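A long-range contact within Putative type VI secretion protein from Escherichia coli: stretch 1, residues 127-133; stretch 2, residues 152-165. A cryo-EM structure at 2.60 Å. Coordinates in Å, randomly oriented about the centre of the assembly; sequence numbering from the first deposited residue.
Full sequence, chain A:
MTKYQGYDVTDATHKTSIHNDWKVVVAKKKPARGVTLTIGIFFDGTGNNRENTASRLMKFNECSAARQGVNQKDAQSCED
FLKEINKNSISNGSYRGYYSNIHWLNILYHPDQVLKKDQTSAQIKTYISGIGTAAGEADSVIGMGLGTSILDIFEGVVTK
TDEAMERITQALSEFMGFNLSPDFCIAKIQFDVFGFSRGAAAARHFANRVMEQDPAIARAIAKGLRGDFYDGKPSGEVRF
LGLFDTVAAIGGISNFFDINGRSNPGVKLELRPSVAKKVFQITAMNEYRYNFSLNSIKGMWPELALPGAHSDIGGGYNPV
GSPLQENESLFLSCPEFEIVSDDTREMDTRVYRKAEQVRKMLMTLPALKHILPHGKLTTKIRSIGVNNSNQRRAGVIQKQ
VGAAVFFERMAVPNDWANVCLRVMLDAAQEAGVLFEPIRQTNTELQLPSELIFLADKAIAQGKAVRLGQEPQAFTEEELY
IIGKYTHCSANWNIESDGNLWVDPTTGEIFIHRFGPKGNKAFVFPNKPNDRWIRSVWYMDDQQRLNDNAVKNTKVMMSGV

Stretch 1, residues 127-133: YISGIGT
Stretch 2 152-165: DIFEGVVTKTDEAM

Stretch 1 leaves a strand at Ile 128 and continues as loop. It packs against two helical segments of stretch 2, 152-154 and 156-165, separated by Glu 155 (phi/psi -97/22). The two stretches run in opposite senses: CA of Ile 128 lies 6.3 Å from CA of Ala 164, and CA of Ile 131 lies 5.6 Å from CA of Gly 156.

Lys 160 is the polar centre. Its CA-to-CB bond points toward stretch 1, and the side chain (m, m, t, t) brings NZ to two backbone acceptors. Lys 160 NZ donates weak hydrogen bonds to Ser 129 O (3.2 Å) and Gly 130 O (3.3 Å). Lys 160 NZ also forms a salt bridge with Glu 163 OE2 (3.4 Å), whose hydrogen bond is weak, one turn along the helix; Glu 163 is extended (t, t). Ser 129 OG (chi1 p) sits 3.0 Å from Lys 160 NZ.

Apolar contacts flank this centre. Ile 128 (chi1 m, chi2 100°) places CD1 3.8 Å from Ala 164 CB. Ile 131 (phi/psi -64/-46; m, t) places CG2 3.8 Å from Ile 153 CD1 and CD1 4.1 Å from Val 157 CG2. Ile 131 CG2 is 3.6 Å from Gly 156 CA; an ideal CB on Gly 156 would clash with it.

Within the helix, Lys 160 N donates to Gly 156 O (2.9 Å), and Thr 161 OG1 (chi1 p) to Val 158 O (2.5 Å).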

# COMPACT_ATOMS: atom_id res chain seq x y z
N TYR A 127 -7.04 -0.62 9.40
CA TYR A 127 -6.37 -1.32 8.32
C TYR A 127 -7.19 -1.21 7.05
O TYR A 127 -8.36 -1.61 7.03
CB TYR A 127 -6.14 -2.79 8.68
CG TYR A 127 -5.42 -3.57 7.61
CD1 TYR A 127 -4.04 -3.55 7.52
CD2 TYR A 127 -6.13 -4.32 6.68
CE1 TYR A 127 -3.38 -4.26 6.53
CE2 TYR A 127 -5.48 -5.02 5.69
CZ TYR A 127 -4.11 -4.99 5.63
OH TYR A 127 -3.46 -5.70 4.64
N ILE A 128 -6.59 -0.66 6.01
CA ILE A 128 -7.20 -0.59 4.68
C ILE A 128 -6.40 -1.48 3.75
O ILE A 128 -5.16 -1.43 3.74
CB ILE A 128 -7.25 0.86 4.17
CG1 ILE A 128 -8.00 1.75 5.16
CG2 ILE A 128 -7.91 0.93 2.82
CD1 ILE A 128 -7.10 2.57 6.06
N SER A 129 -7.10 -2.29 2.96
CA SER A 129 -6.44 -3.25 2.09
C SER A 129 -5.90 -2.56 0.85
O SER A 129 -6.04 -1.35 0.66
CB SER A 129 -7.40 -4.38 1.72
OG SER A 129 -8.57 -3.87 1.11
N GLY A 130 -5.25 -3.33 -0.01
CA GLY A 130 -4.67 -2.78 -1.22
C GLY A 130 -5.68 -2.62 -2.33
O GLY A 130 -6.77 -3.19 -2.32
N ILE A 131 -5.30 -1.81 -3.32
CA ILE A 131 -6.19 -1.52 -4.44
C ILE A 131 -6.48 -2.78 -5.24
O ILE A 131 -7.64 -3.06 -5.58
CB ILE A 131 -5.59 -0.41 -5.32
CG1 ILE A 131 -5.17 0.78 -4.46
CG2 ILE A 131 -6.58 0.02 -6.38
CD1 ILE A 131 -4.57 1.92 -5.24
N GLY A 132 -5.45 -3.57 -5.54
CA GLY A 132 -5.67 -4.80 -6.26
C GLY A 132 -5.58 -6.00 -5.34
O GLY A 132 -4.49 -6.38 -4.91
N THR A 133 -6.73 -6.59 -5.02
CA THR A 133 -6.79 -7.62 -4.00
C THR A 133 -7.99 -8.54 -4.22
O THR A 133 -7.84 -9.70 -4.61
CB THR A 133 -6.87 -7.00 -2.60
OG1 THR A 133 -5.59 -6.46 -2.24
CG2 THR A 133 -7.28 -8.05 -1.57
N ASP A 152 -11.71 1.49 -11.74
CA ASP A 152 -11.73 1.52 -10.29
C ASP A 152 -10.32 1.37 -9.73
O ASP A 152 -9.96 2.04 -8.76
CB ASP A 152 -12.63 0.40 -9.76
CG ASP A 152 -14.09 0.80 -9.74
OD1 ASP A 152 -14.93 -0.04 -9.37
OD2 ASP A 152 -14.40 1.96 -10.09
N ILE A 153 -9.52 0.49 -10.32
CA ILE A 153 -8.13 0.36 -9.91
C ILE A 153 -7.34 1.61 -10.27
O ILE A 153 -6.46 2.04 -9.52
CB ILE A 153 -7.50 -0.90 -10.51
CG1 ILE A 153 -8.33 -2.13 -10.16
CG2 ILE A 153 -6.07 -1.07 -10.03
CD1 ILE A 153 -8.22 -2.54 -8.72
N PHE A 154 -7.64 2.21 -11.43
CA PHE A 154 -6.93 3.42 -11.84
C PHE A 154 -7.17 4.55 -10.86
O PHE A 154 -6.26 5.34 -10.56
CB PHE A 154 -7.36 3.81 -13.25
CG PHE A 154 -6.66 5.02 -13.78
CD1 PHE A 154 -7.37 6.16 -14.09
CD2 PHE A 154 -5.29 5.01 -13.98
CE1 PHE A 154 -6.73 7.27 -14.59
CE2 PHE A 154 -4.64 6.12 -14.47
CZ PHE A 154 -5.36 7.25 -14.78
N GLU A 155 -8.39 4.66 -10.34
CA GLU A 155 -8.76 5.68 -9.37
C GLU A 155 -8.69 5.16 -7.94
O GLU A 155 -9.33 5.72 -7.05
CB GLU A 155 -10.16 6.20 -9.67
CG GLU A 155 -10.19 7.31 -10.69
CD GLU A 155 -11.50 7.39 -11.43
OE1 GLU A 155 -12.32 6.45 -11.29
OE2 GLU A 155 -11.72 8.38 -12.16
N GLY A 156 -7.92 4.09 -7.71
CA GLY A 156 -8.00 3.38 -6.45
C GLY A 156 -7.51 4.16 -5.25
O GLY A 156 -7.93 3.89 -4.13
N VAL A 157 -6.61 5.12 -5.46
CA VAL A 157 -6.01 5.83 -4.33
C VAL A 157 -7.07 6.64 -3.58
O VAL A 157 -7.20 6.56 -2.36
CB VAL A 157 -4.85 6.72 -4.82
CG1 VAL A 157 -4.62 7.87 -3.86
CG2 VAL A 157 -3.60 5.89 -5.00
N VAL A 158 -7.86 7.43 -4.32
CA VAL A 158 -8.88 8.26 -3.69
C VAL A 158 -9.98 7.40 -3.10
O VAL A 158 -10.51 7.68 -2.01
CB VAL A 158 -9.42 9.28 -4.70
CG1 VAL A 158 -10.31 10.30 -4.01
CG2 VAL A 158 -8.28 9.96 -5.42
N THR A 159 -10.36 6.33 -3.80
CA THR A 159 -11.36 5.41 -3.27
C THR A 159 -10.89 4.76 -1.98
O THR A 159 -11.68 4.52 -1.07
CB THR A 159 -11.70 4.36 -4.33
OG1 THR A 159 -12.45 4.98 -5.38
CG2 THR A 159 -12.53 3.23 -3.73
N LYS A 160 -9.59 4.49 -1.88
CA LYS A 160 -9.05 3.90 -0.66
C LYS A 160 -9.02 4.92 0.47
O LYS A 160 -9.22 4.56 1.63
CB LYS A 160 -7.67 3.32 -0.92
CG LYS A 160 -7.71 2.01 -1.67
CD LYS A 160 -8.04 0.85 -0.76
CE LYS A 160 -8.54 -0.34 -1.55
NZ LYS A 160 -8.98 -1.44 -0.65
N THR A 161 -8.78 6.19 0.16
CA THR A 161 -8.90 7.20 1.20
C THR A 161 -10.35 7.34 1.68
O THR A 161 -10.59 7.57 2.88
CB THR A 161 -8.35 8.54 0.73
OG1 THR A 161 -9.18 9.05 -0.33
CG2 THR A 161 -6.93 8.38 0.24
N ASP A 162 -11.32 7.15 0.79
CA ASP A 162 -12.72 7.17 1.21
C ASP A 162 -13.05 5.97 2.10
O ASP A 162 -13.71 6.11 3.14
CB ASP A 162 -13.62 7.18 -0.02
CG ASP A 162 -13.61 8.51 -0.74
OD1 ASP A 162 -12.59 9.22 -0.66
OD2 ASP A 162 -14.62 8.85 -1.39
N GLU A 163 -12.59 4.79 1.69
CA GLU A 163 -12.71 3.61 2.54
C GLU A 163 -12.03 3.83 3.88
O GLU A 163 -12.49 3.34 4.91
CB GLU A 163 -12.13 2.39 1.83
CG GLU A 163 -11.72 1.26 2.75
CD GLU A 163 -11.43 -0.03 2.01
OE1 GLU A 163 -10.91 -0.98 2.64
OE2 GLU A 163 -11.73 -0.10 0.80
N ALA A 164 -10.93 4.59 3.88
CA ALA A 164 -10.26 4.92 5.12
C ALA A 164 -11.13 5.80 6.00
O ALA A 164 -11.11 5.67 7.23
CB ALA A 164 -8.93 5.62 4.84
N MET A 165 -11.89 6.72 5.40
CA MET A 165 -12.82 7.52 6.21
C MET A 165 -13.88 6.64 6.85
O MET A 165 -14.19 6.79 8.05
CB MET A 165 -13.47 8.60 5.36
CG MET A 165 -12.55 9.28 4.40
SD MET A 165 -11.73 10.70 5.13
CE MET A 165 -10.32 10.87 4.05